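PDB 4HWC: BAG family molecular chaperone regulator 1 from Arabidopsis thaliana, which probably acts as a co-chaperone, its BAG domain binding the ATPase domain of HSP70/HSC70 chaperones, in pathways such as programmed cell death and stress responses. Local coordinates for residues Ala25-Thr30 / Asp83-Lys88. Residues are numbered along the deposited sequence; the frame is centred on the assembly and turned at random.
Sequences AFEMVT and DALKVK
Leu85 meets Phe26, Glu27 and Thr30 where the first and third helices of the BAG domain, a three-helix bundle, run side by side. Helix 5-31 and helix 62-88 run in roughly the same direction here. Their local axes are 11.2 Å apart and inclined at 31°. Leu85 and Lys88 span most of the gap, while Phe26 and Thr30 meet them close to their own backbone.

The van der Waals contacts centre on the forked end of Leu85. Its CG lies anti to the carbonyl carbon, beside the backbone N (chi1 -82°), which carries the fork toward helix 5-31. There the two methyls part to different residues. CD1 lies 3.8 Å from Phe26 CB. It also touches Glu27 CG at 4.1 Å, where the two side chains cross at about a right angle. The Phe26 ring itself turns away to Leu41 and Val44 of helix 38-55. An alanine at Leu85 would probably leave a gap between the helices and deprive Phe26 CB and Thr30 of their shared neighbour.

Glu27 takes part through its aliphatic CG, and its carboxylate leads away from Leu85. Thr30 meets Leu85 CD2 by its hydroxyl oxygen, OG1, at 3.7 Å. That OG1 is 3.1 Å from Phe26 O, one turn back.

At the exposed margin, Lys88 and Thr30 approach tip to tip. The lysine torsions are irregular, and the 3.4 Å between its CD and Thr30 CG2 is doubtfully short.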
ATOM      1  N   ALA A  25      -6.206  -9.194   4.530  1.00 12.36           N
ATOM      2  CA  ALA A  25      -6.118 -10.640   4.750  1.00 15.92           C
ATOM      3  C   ALA A  25      -5.191 -10.942   5.926  1.00 13.83           C
ATOM      4  O   ALA A  25      -5.496 -11.782   6.772  1.00 12.49           O
ATOM      5  CB  ALA A  25      -5.609 -11.327   3.497  1.00 13.91           C
ATOM      6  N   PHE A  26      -4.057 -10.249   5.977  1.00 12.00           N
ATOM      7  CA  PHE A  26      -3.089 -10.436   7.051  1.00 13.78           C
ATOM      8  C   PHE A  26      -3.711 -10.071   8.391  1.00 11.41           C
ATOM      9  O   PHE A  26      -3.467 -10.726   9.408  1.00 11.59           O
ATOM     10  CB  PHE A  26      -1.843  -9.564   6.823  1.00 13.95           C
ATOM     11  CG  PHE A  26      -0.925 -10.063   5.735  1.00 14.80           C
ATOM     12  CD1 PHE A  26      -0.992 -11.381   5.290  1.00 16.98           C
ATOM     13  CD2 PHE A  26       0.036  -9.215   5.180  1.00 18.12           C
ATOM     14  CE1 PHE A  26      -0.117 -11.852   4.307  1.00 22.32           C
ATOM     15  CE2 PHE A  26       0.918  -9.675   4.198  1.00 20.00           C
ATOM     16  CZ  PHE A  26       0.840 -10.998   3.761  1.00 21.15           C
ATOM     17  N   GLU A  27      -4.504  -9.006   8.398  1.00 10.20           N
ATOM     18  CA  GLU A  27      -5.154  -8.587   9.628  1.00 14.71           C
ATOM     19  C   GLU A  27      -6.135  -9.647  10.135  1.00 17.08           C
ATOM     20  O   GLU A  27      -6.171  -9.946  11.329  1.00 15.12           O
ATOM     21  CB  GLU A  27      -5.875  -7.257   9.409  1.00 17.44           C
ATOM     22  CG  GLU A  27      -4.919  -6.068   9.286  1.00 15.49           C
ATOM     23  CD  GLU A  27      -5.649  -4.757   9.065  1.00 21.81           C
ATOM     24  OE1 GLU A  27      -6.264  -4.590   7.991  1.00 25.22           O
ATOM     25  OE2 GLU A  27      -5.614  -3.896   9.969  1.00 23.20           O
ATOM     26  N   MET A  28      -6.923 -10.214   9.225  1.00 14.85           N
ATOM     27  CA  MET A  28      -7.903 -11.241   9.590  1.00 15.38           C
ATOM     28  C   MET A  28      -7.218 -12.490  10.143  1.00 14.74           C
ATOM     29  O   MET A  28      -7.650 -13.051  11.149  1.00 18.25           O
ATOM     30  CB  MET A  28      -8.757 -11.617   8.376  1.00 18.20           C
ATOM     31  CG  MET A  28      -9.857 -12.633   8.686  1.00 20.43           C
ATOM     32  SD  MET A  28     -10.973 -12.096  10.015  1.00 26.91           S
ATOM     33  CE  MET A  28     -11.942 -10.859   9.153  1.00 27.94           C
ATOM     34  N   VAL A  29      -6.159 -12.930   9.473  1.00 11.75           N
ATOM     35  CA  VAL A  29      -5.404 -14.088   9.928  1.00 12.37           C
ATOM     36  C   VAL A  29      -4.975 -13.843  11.374  1.00 16.71           C
ATOM     37  O   VAL A  29      -5.179 -14.690  12.245  1.00 15.68           O
ATOM     38  CB  VAL A  29      -4.142 -14.311   9.054  1.00 13.36           C
ATOM     39  CG1 VAL A  29      -3.193 -15.312   9.720  1.00 17.04           C
ATOM     40  CG2 VAL A  29      -4.551 -14.819   7.678  1.00 11.38           C
ATOM     41  N   THR A  30      -4.395 -12.674  11.626  1.00 14.01           N
ATOM     42  CA  THR A  30      -3.935 -12.317  12.969  1.00 16.58           C
ATOM     43  C   THR A  30      -5.084 -12.283  13.975  1.00 16.45           C
ATOM     44  O   THR A  30      -4.970 -12.820  15.079  1.00 21.10           O
ATOM     45  CB  THR A  30      -3.230 -10.942  12.962  1.00 17.29           C
ATOM     46  OG1 THR A  30      -2.068 -11.009  12.126  1.00 16.96           O
ATOM     47  CG2 THR A  30      -2.810 -10.548  14.380  1.00 22.06           C
ATOM     48  N   ASP A  83       3.838  -2.665   9.379  1.00 18.94           N
ATOM     49  CA  ASP A  83       4.956  -2.596  10.310  1.00 24.52           C
ATOM     50  C   ASP A  83       4.479  -2.964  11.708  1.00 25.86           C
ATOM     51  O   ASP A  83       5.195  -3.620  12.466  1.00 26.50           O
ATOM     52  CB  ASP A  83       5.571  -1.195  10.338  1.00 25.17           C
ATOM     53  CG  ASP A  83       6.412  -0.904   9.112  1.00 25.26           C
ATOM     54  OD1 ASP A  83       6.981  -1.860   8.546  1.00 27.73           O
ATOM     55  OD2 ASP A  83       6.520   0.278   8.724  1.00 33.52           O
ATOM     56  N   ALA A  84       3.265  -2.541  12.044  1.00 22.90           N
ATOM     57  CA  ALA A  84       2.691  -2.839  13.351  1.00 28.13           C
ATOM     58  C   ALA A  84       2.425  -4.336  13.491  1.00 33.48           C
ATOM     59  O   ALA A  84       2.581  -4.902  14.573  1.00 37.32           O
ATOM     60  CB  ALA A  84       1.400  -2.052  13.550  1.00 26.55           C
ATOM     61  N   LEU A  85       2.022  -4.977  12.395  1.00 30.50           N
ATOM     62  CA  LEU A  85       1.752  -6.412  12.411  1.00 29.41           C
ATOM     63  C   LEU A  85       3.041  -7.191  12.575  1.00 36.19           C
ATOM     64  O   LEU A  85       3.095  -8.164  13.323  1.00 39.97           O
ATOM     65  CB  LEU A  85       1.061  -6.859  11.114  1.00 30.60           C
ATOM     66  CG  LEU A  85      -0.450  -6.644  11.009  1.00 27.71           C
ATOM     67  CD1 LEU A  85      -0.943  -7.113   9.643  1.00 26.41           C
ATOM     68  CD2 LEU A  85      -1.155  -7.409  12.115  1.00 28.19           C
ATOM     69  N   LYS A  86       4.082  -6.760  11.870  1.00 32.69           N
ATOM     70  CA  LYS A  86       5.369  -7.432  11.936  1.00 33.35           C
ATOM     71  C   LYS A  86       5.878  -7.495  13.366  1.00 36.62           C
ATOM     72  O   LYS A  86       6.442  -8.502  13.790  1.00 40.98           O
ATOM     73  CB  LYS A  86       6.384  -6.715  11.039  1.00 30.29           C
ATOM     74  CG  LYS A  86       7.692  -7.469  10.870  1.00 37.88           C
ATOM     75  CD  LYS A  86       8.602  -6.807   9.845  1.00 35.75           C
ATOM     76  CE  LYS A  86       9.898  -7.593   9.686  1.00 42.98           C
ATOM     77  NZ  LYS A  86      10.817  -6.984   8.684  1.00 49.06           N
ATOM     78  N   VAL A  87       5.673  -6.416  14.110  1.00 41.68           N
ATOM     79  CA  VAL A  87       6.107  -6.374  15.500  1.00 46.19           C
ATOM     80  C   VAL A  87       5.442  -7.547  16.203  1.00 50.61           C
ATOM     81  O   VAL A  87       6.091  -8.333  16.895  1.00 54.58           O
ATOM     82  CB  VAL A  87       5.648  -5.064  16.187  1.00 44.91           C
ATOM     83  CG1 VAL A  87       6.055  -5.061  17.653  1.00 48.21           C
ATOM     84  CG2 VAL A  87       6.235  -3.867  15.475  1.00 43.21           C
ATOM     85  N   LYS A  88       4.138  -7.659  15.978  1.00 65.98           N
ATOM     86  CA  LYS A  88       3.304  -8.696  16.587  1.00 71.38           C
ATOM     87  C   LYS A  88       3.374 -10.087  15.994  1.00 71.25           C
ATOM     88  O   LYS A  88       3.212 -11.059  16.708  1.00 78.98           O
ATOM     89  CB  LYS A  88       1.851  -8.290  16.584  1.00 43.15           C
ATOM     90  CG  LYS A  88       0.984  -9.350  15.889  1.00 43.43           C
ATOM     91  CD  LYS A  88      -0.022  -8.703  15.021  1.00 43.54           C
ATOM     92  CE  LYS A  88      -0.940  -7.926  15.902  1.00 43.67           C
ATOM     93  NZ  LYS A  88      -1.736  -6.906  15.201  1.00 43.78           N
TER